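Local coordinates for protein GMP reductase (Trypanosoma brucei brucei, PDB 6JIG) that probably catalyses the irreversible NADPH-dependent deamination of GMP to IMP, helping to balance adenine and guanine nucleotides, and also binds guanine nucleotides in its CBS domains, at residues Thr11-Asp16 / Phe472-Gly477; His24-Ser29 / Ile463-Arg468; Asp240-Ala245 / Val272-Gly277; Ile286-Ile291 / Glu298-Ala303. The protein carries 1 engineered substitution. One frame throughout, in Å; residues are numbered along the deposited sequence.

Interaction 1. Residues Thr11-Asp16 / Phe472-Gly477; sequences TGLTYD and FVRMTG
Leu13 and Arg474 meet in a van der Waals contact, a leucine methyl over one face of a guanidinium, between the N-terminal arm and the C-terminal strand 472-475, at the edge of the IMPDH/GMPR barrel domain where subunits join. No hydrogen bond crosses it. Leu13 CD2 sits 3.7 Å above the guanidinium plane of Arg474, displaced toward the rim, and is 3.7 Å from Arg474 NE. With CG anti to the backbone N (chi1 178°) and the chain extended from there to NE, Arg474 carries both CD and its flat head alongside Leu13 CD2, the two side chains running nearly perpendicular. Farther out, Thr11 CG2 lies 3.9 Å from Arg474 NH2, approaching obliquely. A second touch lies at the other end, where the methyl CE of Met475 comes to 3.4 Å from the carbonyl Asp16 O. The backbones themselves stay apart, with Leu13 CA and Arg474 CA 8.6 Å from each other. Around the contact, strand 472-475 pairs antiparallel with strand 18-20, while Arg474 and Met475 also join a parallel ladder with a strand of the second subunit, and Thr11 and Gly12 one with the third. Behind the arm, Tyr15 packs on helices 330-344 and 357-365.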
loop_
_atom_site.group_PDB
_atom_site.type_symbol
_atom_site.label_atom_id
_atom_site.label_comp_id
_atom_site.label_asym_id
_atom_site.label_seq_id
_atom_site.Cartn_x
_atom_site.Cartn_y
_atom_site.Cartn_z
ATOM N N THR A 11 -19.808 17.774 -27.195
ATOM C CA THR A 11 -19.010 16.781 -26.492
ATOM C C THR A 11 -17.967 16.203 -27.439
ATOM O O THR A 11 -18.302 15.776 -28.545
ATOM C CB THR A 11 -19.901 15.671 -25.930
ATOM O OG1 THR A 11 -20.675 16.216 -24.861
ATOM C CG2 THR A 11 -19.054 14.524 -25.383
ATOM N N GLY A 12 -16.708 16.195 -27.010
ATOM C CA GLY A 12 -15.639 15.586 -27.786
ATOM C C GLY A 12 -15.305 14.212 -27.234
ATOM O O GLY A 12 -15.394 13.972 -26.034
ATOM N N LEU A 13 -14.915 13.304 -28.121
ATOM C CA LEU A 13 -14.622 11.928 -27.750
ATOM C C LEU A 13 -13.145 11.637 -27.938
ATOM O O LEU A 13 -12.509 12.163 -28.862
ATOM C CB LEU A 13 -15.429 10.946 -28.601
ATOM C CG LEU A 13 -16.934 11.187 -28.591
ATOM C CD1 LEU A 13 -17.588 10.221 -29.565
ATOM C CD2 LEU A 13 -17.484 11.016 -27.196
ATOM N N THR A 14 -12.606 10.779 -27.081
ATOM C CA THR A 14 -11.268 10.249 -27.300
ATOM C C THR A 14 -11.349 8.756 -27.612
ATOM O O THR A 14 -12.441 8.176 -27.693
ATOM C CB THR A 14 -10.357 10.527 -26.101
ATOM O OG1 THR A 14 -9.005 10.266 -26.496
ATOM C CG2 THR A 14 -10.731 9.628 -24.923
ATOM N N TYR A 15 -10.179 8.128 -27.792
ATOM C CA TYR A 15 -10.159 6.723 -28.211
ATOM C C TYR A 15 -10.885 5.839 -27.209
ATOM O O TYR A 15 -11.663 4.961 -27.600
ATOM C CB TYR A 15 -8.728 6.227 -28.392
ATOM C CG TYR A 15 -7.977 6.999 -29.453
ATOM C CD1 TYR A 15 -8.481 7.093 -30.744
ATOM C CD2 TYR A 15 -6.785 7.649 -29.161
ATOM C CE1 TYR A 15 -7.799 7.801 -31.728
ATOM C CE2 TYR A 15 -6.089 8.368 -30.154
ATOM C CZ TYR A 15 -6.614 8.433 -31.424
ATOM O OH TYR A 15 -5.961 9.119 -32.419
ATOM N N ASP A 16 -10.646 6.057 -25.911
ATOM C CA ASP A 16 -11.297 5.242 -24.886
ATOM C C ASP A 16 -12.806 5.448 -24.808
ATOM O O ASP A 16 -13.467 4.727 -24.044
ATOM C CB ASP A 16 -10.689 5.516 -23.512
ATOM C CG ASP A 16 -9.415 4.747 -23.278
ATOM O OD1 ASP A 16 -9.085 3.867 -24.105
ATOM O OD2 ASP A 16 -8.735 5.026 -22.271
ATOM N N PHE A 472 -18.444 3.529 -35.403
ATOM C CA PHE A 472 -18.128 3.504 -33.986
ATOM C C PHE A 472 -19.396 3.389 -33.145
ATOM O O PHE A 472 -20.480 3.806 -33.560
ATOM C CB PHE A 472 -17.388 4.775 -33.556
ATOM C CG PHE A 472 -16.012 4.919 -34.166
ATOM C CD1 PHE A 472 -14.968 4.114 -33.743
ATOM C CD2 PHE A 472 -15.773 5.870 -35.140
ATOM C CE1 PHE A 472 -13.695 4.258 -34.283
ATOM C CE2 PHE A 472 -14.505 6.021 -35.690
ATOM C CZ PHE A 472 -13.469 5.213 -35.261
ATOM N N VAL A 473 -19.224 2.847 -31.945
ATOM C CA VAL A 473 -20.228 2.913 -30.885
ATOM C C VAL A 473 -19.560 3.478 -29.641
ATOM O O VAL A 473 -18.422 3.122 -29.313
ATOM C CB VAL A 473 -20.867 1.524 -30.621
ATOM C CG1 VAL A 473 -19.803 0.455 -30.324
ATOM C CG2 VAL A 473 -21.890 1.599 -29.490
ATOM N N ARG A 474 -20.256 4.392 -28.969
ATOM C CA ARG A 474 -19.734 5.041 -27.776
ATOM C C ARG A 474 -19.965 4.155 -26.557
ATOM O O ARG A 474 -20.970 3.450 -26.476
ATOM C CB ARG A 474 -20.427 6.395 -27.621
ATOM C CG ARG A 474 -20.045 7.186 -26.418
ATOM C CD ARG A 474 -20.426 8.628 -26.657
ATOM N NE ARG A 474 -20.351 9.394 -25.429
ATOM C CZ ARG A 474 -20.888 10.596 -25.307
ATOM N NH1 ARG A 474 -21.535 11.124 -26.347
ATOM N NH2 ARG A 474 -20.786 11.251 -24.162
ATOM N N MET A 475 -19.002 4.130 -25.635
ATOM C CA MET A 475 -19.175 3.371 -24.403
ATOM C C MET A 475 -19.049 4.294 -23.198
ATOM O O MET A 475 -18.384 5.336 -23.259
ATOM C CB MET A 475 -18.176 2.184 -24.296
ATOM C CG MET A 475 -16.732 2.474 -24.664
ATOM S SD MET A 475 -15.688 1.004 -24.413
ATOM C CE MET A 475 -14.126 1.584 -25.081
ATOM N N THR A 476 -19.761 3.943 -22.122
ATOM C CA THR A 476 -19.612 4.626 -20.843
ATOM C C THR A 476 -18.360 4.115 -20.126
ATOM O O THR A 476 -17.658 3.214 -20.603
ATOM C CB THR A 476 -20.843 4.401 -19.960
ATOM O OG1 THR A 476 -20.822 3.044 -19.498
ATOM C CG2 THR A 476 -22.132 4.646 -20.746
ATOM N N GLY A 477 -18.079 4.679 -18.951
ATOM C CA GLY A 477 -17.020 4.129 -18.117
ATOM C C GLY A 477 -17.237 2.669 -17.781
ATOM O O GLY A 477 -16.282 1.888 -17.698
#

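Interaction 2. Residues His24-Ser29 / Ile463-Arg468; sequences HSRVTS and IEEMQR
Glu465 OE1 is gripped by several groups: Arg26 NH2 across the contact, and Arg469 NH1 and the backbone N of Lys461 on its own side. Together they make a surface salt-bridge cluster that ties the loop between strands 18-20 and 37-40 to helix 463-469 of the barrel domain. The bond from Arg26 NH2 to Glu465 OE1 is 3.2 Å with an N-H...O angle of 162°, arriving on the syn side of the carboxylate and a little out of its plane. Relative to the guanidinium, the oxygen lies at its edge, near its plane. The same NH2 gives a second, weak bond to Glu465 OE2 at 3.4 Å, the guanidinium and carboxylate planes being 39° apart. Arg26 reaches the glutamate with CG between its backbone N and carbonyl carbon (chi1 75°) and the chain then extended to NE. Arg26 NH1 lies close to Arg469 NH1, and the shared carboxylate probably offsets the proximity of these two cations. Asp266 of the second subunit packs against Arg26, placing the bridge beside an interface. The loop contains an ST turn, in which Ser25 OG accepts a hydrogen bond from Val27 N at 3.1 Å.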
loop_
_atom_site.group_PDB
_atom_site.type_symbol
_atom_site.label_atom_id
_atom_site.label_comp_id
_atom_site.label_asym_id
_atom_site.label_seq_id
_atom_site.Cartn_x
_atom_site.Cartn_y
_atom_site.Cartn_z
ATOM N N HIS A 24 -19.555 -6.905 -41.547
ATOM C CA HIS A 24 -19.391 -8.087 -42.380
ATOM C C HIS A 24 -17.992 -8.125 -42.984
ATOM O O HIS A 24 -17.566 -7.178 -43.651
ATOM C CB HIS A 24 -20.440 -8.090 -43.485
ATOM C CG HIS A 24 -20.282 -9.216 -44.455
ATOM N ND1 HIS A 24 -20.124 -10.526 -44.054
ATOM C CD2 HIS A 24 -20.238 -9.228 -45.808
ATOM C CE1 HIS A 24 -19.999 -11.298 -45.118
ATOM N NE2 HIS A 24 -20.068 -10.536 -46.195
ATOM N N SER A 25 -17.276 -9.224 -42.762
ATOM C CA SER A 25 -15.905 -9.356 -43.230
ATOM C C SER A 25 -15.839 -10.462 -44.277
ATOM O O SER A 25 -16.178 -11.616 -43.991
ATOM C CB SER A 25 -14.961 -9.654 -42.063
ATOM O OG SER A 25 -13.680 -10.051 -42.511
ATOM N N ARG A 26 -15.414 -10.105 -45.484
ATOM C CA ARG A 26 -15.072 -11.099 -46.488
ATOM C C ARG A 26 -13.620 -11.534 -46.375
ATOM O O ARG A 26 -13.164 -12.366 -47.168
ATOM C CB ARG A 26 -15.359 -10.550 -47.888
ATOM C CG ARG A 26 -14.333 -9.523 -48.357
ATOM C CD ARG A 26 -14.922 -8.538 -49.364
ATOM N NE ARG A 26 -13.898 -7.678 -49.958
ATOM C CZ ARG A 26 -13.387 -6.599 -49.368
ATOM N NH1 ARG A 26 -13.807 -6.245 -48.162
ATOM N NH2 ARG A 26 -12.460 -5.871 -49.981
ATOM N N VAL A 27 -12.892 -10.983 -45.403
ATOM C CA VAL A 27 -11.474 -11.287 -45.238
ATOM C C VAL A 27 -11.325 -12.748 -44.858
ATOM O O VAL A 27 -11.819 -13.186 -43.812
ATOM C CB VAL A 27 -10.845 -10.378 -44.174
ATOM C CG1 VAL A 27 -9.364 -10.701 -44.020
ATOM C CG2 VAL A 27 -11.077 -8.883 -44.496
ATOM N N THR A 28 -10.639 -13.516 -45.699
ATOM C CA THR A 28 -10.374 -14.909 -45.368
ATOM C C THR A 28 -8.978 -15.121 -44.802
ATOM O O THR A 28 -8.817 -15.885 -43.847
ATOM C CB THR A 28 -10.586 -15.800 -46.595
ATOM O OG1 THR A 28 -9.726 -15.378 -47.660
ATOM C CG2 THR A 28 -12.035 -15.706 -47.056
ATOM N N SER A 29 -7.968 -14.443 -45.340
ATOM C CA SER A 29 -6.599 -14.574 -44.861
ATOM C C SER A 29 -6.127 -13.267 -44.236
ATOM O O SER A 29 -6.401 -12.177 -44.757
ATOM C CB SER A 29 -5.654 -14.983 -45.997
ATOM N N ILE A 463 -6.424 0.523 -46.244
ATOM C CA ILE A 463 -6.572 1.681 -45.356
ATOM C C ILE A 463 -7.773 2.525 -45.777
ATOM O O ILE A 463 -8.565 2.966 -44.935
ATOM C CB ILE A 463 -5.270 2.512 -45.342
ATOM C CG1 ILE A 463 -4.113 1.694 -44.774
ATOM C CG2 ILE A 463 -5.451 3.836 -44.552
ATOM C CD1 ILE A 463 -4.310 1.246 -43.341
ATOM N N GLU A 464 -7.924 2.778 -47.089
ATOM C CA GLU A 464 -9.068 3.571 -47.552
ATOM C C GLU A 464 -10.390 2.886 -47.230
ATOM O O GLU A 464 -11.385 3.556 -46.918
ATOM C CB GLU A 464 -8.982 3.839 -49.061
ATOM N N GLU A 465 -10.437 1.558 -47.341
ATOM C CA GLU A 465 -11.647 0.837 -46.948
ATOM C C GLU A 465 -11.883 0.938 -45.444
ATOM O O GLU A 465 -13.031 1.034 -44.992
ATOM C CB GLU A 465 -11.550 -0.631 -47.360
ATOM C CG GLU A 465 -11.810 -0.888 -48.836
ATOM C CD GLU A 465 -11.704 -2.366 -49.202
ATOM O OE1 GLU A 465 -11.883 -3.228 -48.306
ATOM O OE2 GLU A 465 -11.455 -2.666 -50.394
ATOM N N MET A 466 -10.811 0.887 -44.652
ATOM C CA MET A 466 -10.951 1.048 -43.205
ATOM C C MET A 466 -11.551 2.406 -42.872
ATOM O O MET A 466 -12.442 2.517 -42.018
ATOM C CB MET A 466 -9.584 0.871 -42.534
ATOM C CG MET A 466 -9.616 0.936 -41.009
ATOM S SD MET A 466 -10.618 -0.384 -40.320
ATOM C CE MET A 466 -10.265 -0.198 -38.563
ATOM N N GLN A 467 -11.087 3.454 -43.548
ATOM C CA GLN A 467 -11.602 4.795 -43.291
ATOM C C GLN A 467 -13.050 4.929 -43.740
ATOM O O GLN A 467 -13.846 5.603 -43.081
ATOM C CB GLN A 467 -10.719 5.826 -43.992
ATOM C CG GLN A 467 -9.283 5.818 -43.488
ATOM C CD GLN A 467 -8.353 6.583 -44.402
ATOM O OE1 GLN A 467 -8.627 6.743 -45.593
ATOM N NE2 GLN A 467 -7.241 7.045 -43.854
ATOM N N ARG A 468 -13.422 4.277 -44.846
ATOM C CA ARG A 468 -14.790 4.422 -45.345
ATOM C C ARG A 468 -15.780 3.554 -44.571
ATOM O O ARG A 468 -16.914 3.977 -44.328
ATOM C CB ARG A 468 -14.854 4.074 -46.837
#

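Interaction 3. Residues Asp240-Ala245 / Val272-Gly277; sequences DDMNRA and VKRLKG
Ala245, Leu275 and the sulfur of Met242 form the packed part of this helix-helix contact, whereas its solvent side belongs to the exposed Arg274, which touches through its aliphatic stem. On the packed side Leu275 CD2 reaches Ala245 CB at 3.6 Å, and the same methyl touches Met242 SD at 3.7 Å, so one branch of the leucine serves both partners. The first torsion of Leu275 sets CG anti to the carbonyl carbon (chi1 -69°), and the second then carries CD2 across to helix 239-251, although its CB sets off to one side. Met242 and Leu275 run alongside each other in opposite senses. The small Ala245 side chain brings only its methyl group to the contact.

These are neighbouring helices on the outside of the (beta/alpha)8 barrel, following strands 232-235 and 255-259. Their short segments run broadly parallel, 40° between directions, with axes 11.1 Å apart at closest approach. Beneath them the inner residues continue into the barrel wall: Ala245 packs on Leu256, and Leu275 on Val258 and Ile286.

Toward solvent, Met242, bent at chi2 (63°), lays its SD 3.7 Å from Arg274 CG, the closest touch of the arginine, whose charged end runs on past the methionine. The methyl Met242 CE lies 4.1 Å from the carbonyl Arg274 O. Asp278 and Thr281 of the following loop also pack against Met242.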
loop_
_atom_site.group_PDB
_atom_site.type_symbol
_atom_site.label_atom_id
_atom_site.label_comp_id
_atom_site.label_asym_id
_atom_site.label_seq_id
_atom_site.Cartn_x
_atom_site.Cartn_y
_atom_site.Cartn_z
ATOM N N ASP A 240 15.389 31.531 -38.072
ATOM C CA ASP A 240 16.486 30.591 -38.254
ATOM C C ASP A 240 16.020 29.205 -38.694
ATOM O O ASP A 240 16.823 28.443 -39.243
ATOM C CB ASP A 240 17.282 30.476 -36.957
ATOM C CG ASP A 240 18.544 29.650 -37.121
ATOM O OD1 ASP A 240 19.305 29.898 -38.088
ATOM O OD2 ASP A 240 18.779 28.752 -36.283
ATOM N N ASP A 241 14.756 28.847 -38.456
ATOM C CA ASP A 241 14.286 27.533 -38.880
ATOM C C ASP A 241 14.311 27.380 -40.396
ATOM O O ASP A 241 14.428 26.257 -40.903
ATOM C CB ASP A 241 12.889 27.281 -38.326
ATOM C CG ASP A 241 12.916 26.930 -36.856
ATOM O OD1 ASP A 241 13.395 25.818 -36.523
ATOM O OD2 ASP A 241 12.492 27.774 -36.035
ATOM N N MET A 242 14.208 28.486 -41.137
ATOM C CA MET A 242 14.330 28.397 -42.588
ATOM C C MET A 242 15.720 27.909 -42.983
ATOM O O MET A 242 15.862 27.069 -43.881
ATOM C CB MET A 242 14.015 29.752 -43.217
ATOM C CG MET A 242 13.866 29.721 -44.717
ATOM S SD MET A 242 12.488 28.696 -45.275
ATOM C CE MET A 242 13.013 28.358 -46.936
ATOM N N ASN A 243 16.759 28.407 -42.302
ATOM C CA ASN A 243 18.110 27.913 -42.541
ATOM C C ASN A 243 18.227 26.431 -42.200
ATOM O O ASN A 243 18.823 25.656 -42.958
ATOM C CB ASN A 243 19.114 28.728 -41.730
ATOM C CG ASN A 243 20.531 28.540 -42.214
ATOM O OD1 ASN A 243 21.349 27.893 -41.549
ATOM N ND2 ASN A 243 20.833 29.092 -43.393
ATOM N N ARG A 244 17.665 26.019 -41.059
ATOM C CA ARG A 244 17.628 24.601 -40.711
ATOM C C ARG A 244 16.941 23.786 -41.801
ATOM O O ARG A 244 17.440 22.736 -42.218
ATOM C CB ARG A 244 16.921 24.423 -39.364
ATOM C CG ARG A 244 16.878 22.992 -38.847
ATOM C CD ARG A 244 16.076 22.918 -37.552
ATOM N NE ARG A 244 16.752 23.615 -36.462
ATOM C CZ ARG A 244 17.553 23.022 -35.585
ATOM N NH1 ARG A 244 17.769 21.714 -35.671
ATOM N NH2 ARG A 244 18.124 23.720 -34.609
ATOM N N ALA A 245 15.790 24.262 -42.281
ATOM C CA ALA A 245 15.048 23.530 -43.304
ATOM C C ALA A 245 15.878 23.348 -44.567
ATOM O O ALA A 245 15.909 22.261 -45.159
ATOM C CB ALA A 245 13.758 24.270 -43.637
ATOM N N VAL A 272 4.796 27.601 -43.400
ATOM C CA VAL A 272 4.421 26.727 -44.512
ATOM C C VAL A 272 4.526 27.479 -45.833
ATOM O O VAL A 272 5.057 26.960 -46.823
ATOM C CB VAL A 272 3.002 26.169 -44.319
ATOM C CG1 VAL A 272 2.581 25.392 -45.566
ATOM C CG2 VAL A 272 2.933 25.270 -43.086
ATOM N N LYS A 273 3.989 28.700 -45.874
ATOM C CA LYS A 273 4.063 29.494 -47.098
ATOM C C LYS A 273 5.510 29.766 -47.493
ATOM O O LYS A 273 5.860 29.694 -48.676
ATOM C CB LYS A 273 3.303 30.807 -46.920
ATOM C CG LYS A 273 1.784 30.653 -46.954
ATOM C CD LYS A 273 1.094 32.002 -46.756
ATOM C CE LYS A 273 -0.422 31.886 -46.931
ATOM N NZ LYS A 273 -1.158 33.100 -46.447
ATOM N N ARG A 274 6.363 30.074 -46.513
ATOM C CA ARG A 274 7.773 30.324 -46.802
ATOM C C ARG A 274 8.454 29.082 -47.358
ATOM O O ARG A 274 9.255 29.171 -48.299
ATOM C CB ARG A 274 8.487 30.802 -45.541
ATOM C CG ARG A 274 9.884 31.340 -45.772
ATOM C CD ARG A 274 10.229 32.417 -44.736
ATOM N NE ARG A 274 9.861 31.997 -43.387
ATOM C CZ ARG A 274 8.896 32.546 -42.647
ATOM N NH1 ARG A 274 8.182 33.569 -43.109
ATOM N NH2 ARG A 274 8.643 32.063 -41.434
ATOM N N LEU A 275 8.148 27.915 -46.789
ATOM C CA LEU A 275 8.777 26.678 -47.232
ATOM C C LEU A 275 8.318 26.291 -48.632
ATOM O O LEU A 275 9.116 25.795 -49.437
ATOM C CB LEU A 275 8.481 25.552 -46.237
ATOM C CG LEU A 275 9.178 25.731 -44.886
ATOM C CD1 LEU A 275 8.582 24.776 -43.864
ATOM C CD2 LEU A 275 10.682 25.506 -45.020
ATOM N N LYS A 276 7.038 26.495 -48.945
ATOM C CA LYS A 276 6.583 26.199 -50.297
ATOM C C LYS A 276 7.078 27.243 -51.286
ATOM O O LYS A 276 7.179 26.950 -52.481
ATOM C CB LYS A 276 5.048 26.116 -50.364
ATOM C CG LYS A 276 4.388 25.058 -49.459
ATOM C CD LYS A 276 4.728 23.628 -49.883
ATOM C CE LYS A 276 3.744 23.068 -50.895
ATOM N NZ LYS A 276 4.202 21.741 -51.371
ATOM N N GLY A 277 7.401 28.448 -50.810
ATOM C CA GLY A 277 7.812 29.521 -51.696
ATOM C C GLY A 277 9.279 29.541 -52.065
ATOM O O GLY A 277 9.658 30.282 -52.980
#

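Interaction 4. Residues Ile286-Ile291 / Glu298-Ala303; sequences IIAGNI and EALIDA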
loop_
_atom_site.group_PDB
_atom_site.type_symbol
_atom_site.label_atom_id
_atom_site.label_comp_id
_atom_site.label_asym_id
_atom_site.label_seq_id
_atom_site.Cartn_x
_atom_site.Cartn_y
_atom_site.Cartn_z
ATOM N N ILE A 286 5.743 19.317 -47.389
ATOM C CA ILE A 286 5.733 20.099 -46.160
ATOM C C ILE A 286 4.511 19.661 -45.355
ATOM O O ILE A 286 3.371 19.892 -45.772
ATOM C CB ILE A 286 5.688 21.606 -46.440
ATOM C CG1 ILE A 286 6.795 22.014 -47.430
ATOM C CG2 ILE A 286 5.832 22.399 -45.134
ATOM C CD1 ILE A 286 8.197 21.666 -46.955
ATOM N N ILE A 287 4.760 19.041 -44.203
ATOM C CA ILE A 287 3.726 18.653 -43.241
ATOM C C ILE A 287 3.700 19.709 -42.146
ATOM O O ILE A 287 4.744 20.295 -41.813
ATOM C CB ILE A 287 4.019 17.247 -42.681
ATOM C CG1 ILE A 287 4.067 16.232 -43.835
ATOM C CG2 ILE A 287 2.957 16.810 -41.605
ATOM C CD1 ILE A 287 4.615 14.869 -43.444
ATOM N N ALA A 288 2.510 19.996 -41.607
ATOM C CA ALA A 288 2.391 21.048 -40.602
ATOM C C ALA A 288 1.388 20.645 -39.527
ATOM O O ALA A 288 0.411 19.950 -39.798
ATOM C CB ALA A 288 1.948 22.375 -41.212
ATOM N N GLY A 289 1.647 21.109 -38.313
ATOM C CA GLY A 289 0.775 20.886 -37.169
ATOM C C GLY A 289 1.333 21.679 -36.006
ATOM O O GLY A 289 2.338 22.386 -36.147
ATOM N N ASN A 290 0.697 21.544 -34.835
ATOM C CA ASN A 290 -0.398 20.602 -34.590
ATOM C C ASN A 290 -1.742 21.314 -34.496
ATOM O O ASN A 290 -1.834 22.427 -33.965
ATOM C CB ASN A 290 -0.143 19.822 -33.295
ATOM C CG ASN A 290 0.651 18.557 -33.532
ATOM O OD1 ASN A 290 1.447 18.484 -34.468
ATOM N ND2 ASN A 290 0.413 17.539 -32.707
ATOM N N ILE A 291 -2.789 20.657 -34.991
ATOM C CA ILE A 291 -4.090 21.286 -35.144
ATOM C C ILE A 291 -5.141 20.327 -34.615
ATOM O O ILE A 291 -4.892 19.139 -34.416
ATOM C CB ILE A 291 -4.407 21.655 -36.606
ATOM C CG1 ILE A 291 -4.440 20.400 -37.461
ATOM C CG2 ILE A 291 -3.402 22.691 -37.149
ATOM C CD1 ILE A 291 -5.151 20.600 -38.799
ATOM N N GLU A 298 -8.385 23.594 -42.745
ATOM C CA GLU A 298 -8.600 24.427 -43.920
ATOM C C GLU A 298 -7.483 25.448 -44.080
ATOM O O GLU A 298 -6.955 25.638 -45.182
ATOM C CB GLU A 298 -9.958 25.128 -43.815
ATOM C CG GLU A 298 -10.295 26.037 -44.998
ATOM C CD GLU A 298 -10.669 25.254 -46.248
ATOM O OE1 GLU A 298 -11.238 24.148 -46.101
ATOM O OE2 GLU A 298 -10.400 25.743 -47.375
ATOM N N ALA A 299 -7.073 26.084 -42.979
ATOM C CA ALA A 299 -6.078 27.149 -43.071
ATOM C C ALA A 299 -4.712 26.601 -43.468
ATOM O O ALA A 299 -3.999 27.203 -44.288
ATOM C CB ALA A 299 -5.991 27.900 -41.735
ATOM N N LEU A 300 -4.313 25.478 -42.881
ATOM C CA LEU A 300 -3.005 24.934 -43.208
ATOM C C LEU A 300 -2.990 24.362 -44.622
ATOM O O LEU A 300 -1.996 24.510 -45.341
ATOM C CB LEU A 300 -2.584 23.883 -42.177
ATOM C CG LEU A 300 -2.129 24.397 -40.796
ATOM C CD1 LEU A 300 -1.467 23.268 -40.030
ATOM C CD2 LEU A 300 -1.162 25.548 -40.927
ATOM N N ILE A 301 -4.089 23.732 -45.048
ATOM C CA ILE A 301 -4.169 23.259 -46.429
ATOM C C ILE A 301 -4.099 24.435 -47.402
ATOM O O ILE A 301 -3.385 24.384 -48.412
ATOM C CB ILE A 301 -5.441 22.424 -46.647
ATOM C CG1 ILE A 301 -5.385 21.127 -45.827
ATOM C CG2 ILE A 301 -5.617 22.111 -48.136
ATOM C CD1 ILE A 301 -6.710 20.411 -45.759
ATOM N N ASP A 302 -4.845 25.507 -47.118
ATOM C CA ASP A 302 -4.804 26.692 -47.974
ATOM C C ASP A 302 -3.416 27.321 -47.999
ATOM O O ASP A 302 -3.039 27.956 -48.993
ATOM C CB ASP A 302 -5.837 27.724 -47.500
ATOM C CG ASP A 302 -7.271 27.320 -47.815
ATOM O OD1 ASP A 302 -7.491 26.379 -48.603
ATOM O OD2 ASP A 302 -8.190 27.951 -47.255
ATOM N N ALA A 303 -2.643 27.170 -46.920
ATOM C CA ALA A 303 -1.274 27.670 -46.923
ATOM C C ALA A 303 -0.330 26.790 -47.733
ATOM O O ALA A 303 0.821 27.186 -47.940
ATOM C CB ALA A 303 -0.748 27.812 -45.491
#
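Leu300 carries this contact, burying 77 Å² against strand 286-291, with Ile291 and Ala288 as its principal partners. All of its closest touches come through a single branch: Leu300 CD1 is 3.5 Å from Ile291 CG2 and 3.7 Å from Ala288 CB. The methyl therefore fits between two residues three positions apart on the strand and passes over the intervening backbone, where Gly289 N is 4.2 Å from Leu300 CD1. On the strand side, the rotation of Ile291 that puts CG1 between the backbone N and the carbonyl carbon (chi1 62°) leaves CG2 beside the N, and this turns the CG2 methyl to Leu300 CD1.

The two segments are the first strand and the helix of the beta-alpha-beta unit formed by strand 285-291, helix 294-302 and strand 307-310 in the (beta/alpha)8 barrel. Helix 298-302 runs nearly antiparallel to the strand, 162° between their directions and 9.5 Å between axes. Leu300 also packs on Leu308 of the next strand and on Ile269 of helix 266-277.

Asn290, preceded by a cis peptide bond, starts its side chain away from the helix and belongs to the pocket of the bound guanosine-5'-monophosphate, which it touches. Its ND2 hydrogen-bonds Gly311 O and Asp351 OD2, and its OD1 accepts from Lys309 NZ.

Interactions 3 and 4 form one continuous part of the barrel: their centres are 14 Å apart, and they touch where Val272 CG2 meets Ala288 CB at 3.6 Å and Lys276 CD meets Ile286 CG1 at 3.6 Å. Interaction 4 supplies Asn290 to the nucleotide pocket, whereas interaction 1 is more remote, the Asp16 side chain lying about 12 Å from a bound guanosine-5'-monophosphate and that of Met475 about 10 Å from a potassium ion. Interaction 2 is a surface contact that gives no residue to that pocket. Its helix 463-469 leads directly into strand 472-475 of interaction 1, the centres being 22 Å apart, and both contacts touch the second subunit. Interactions 3 and 4 touch no other chain.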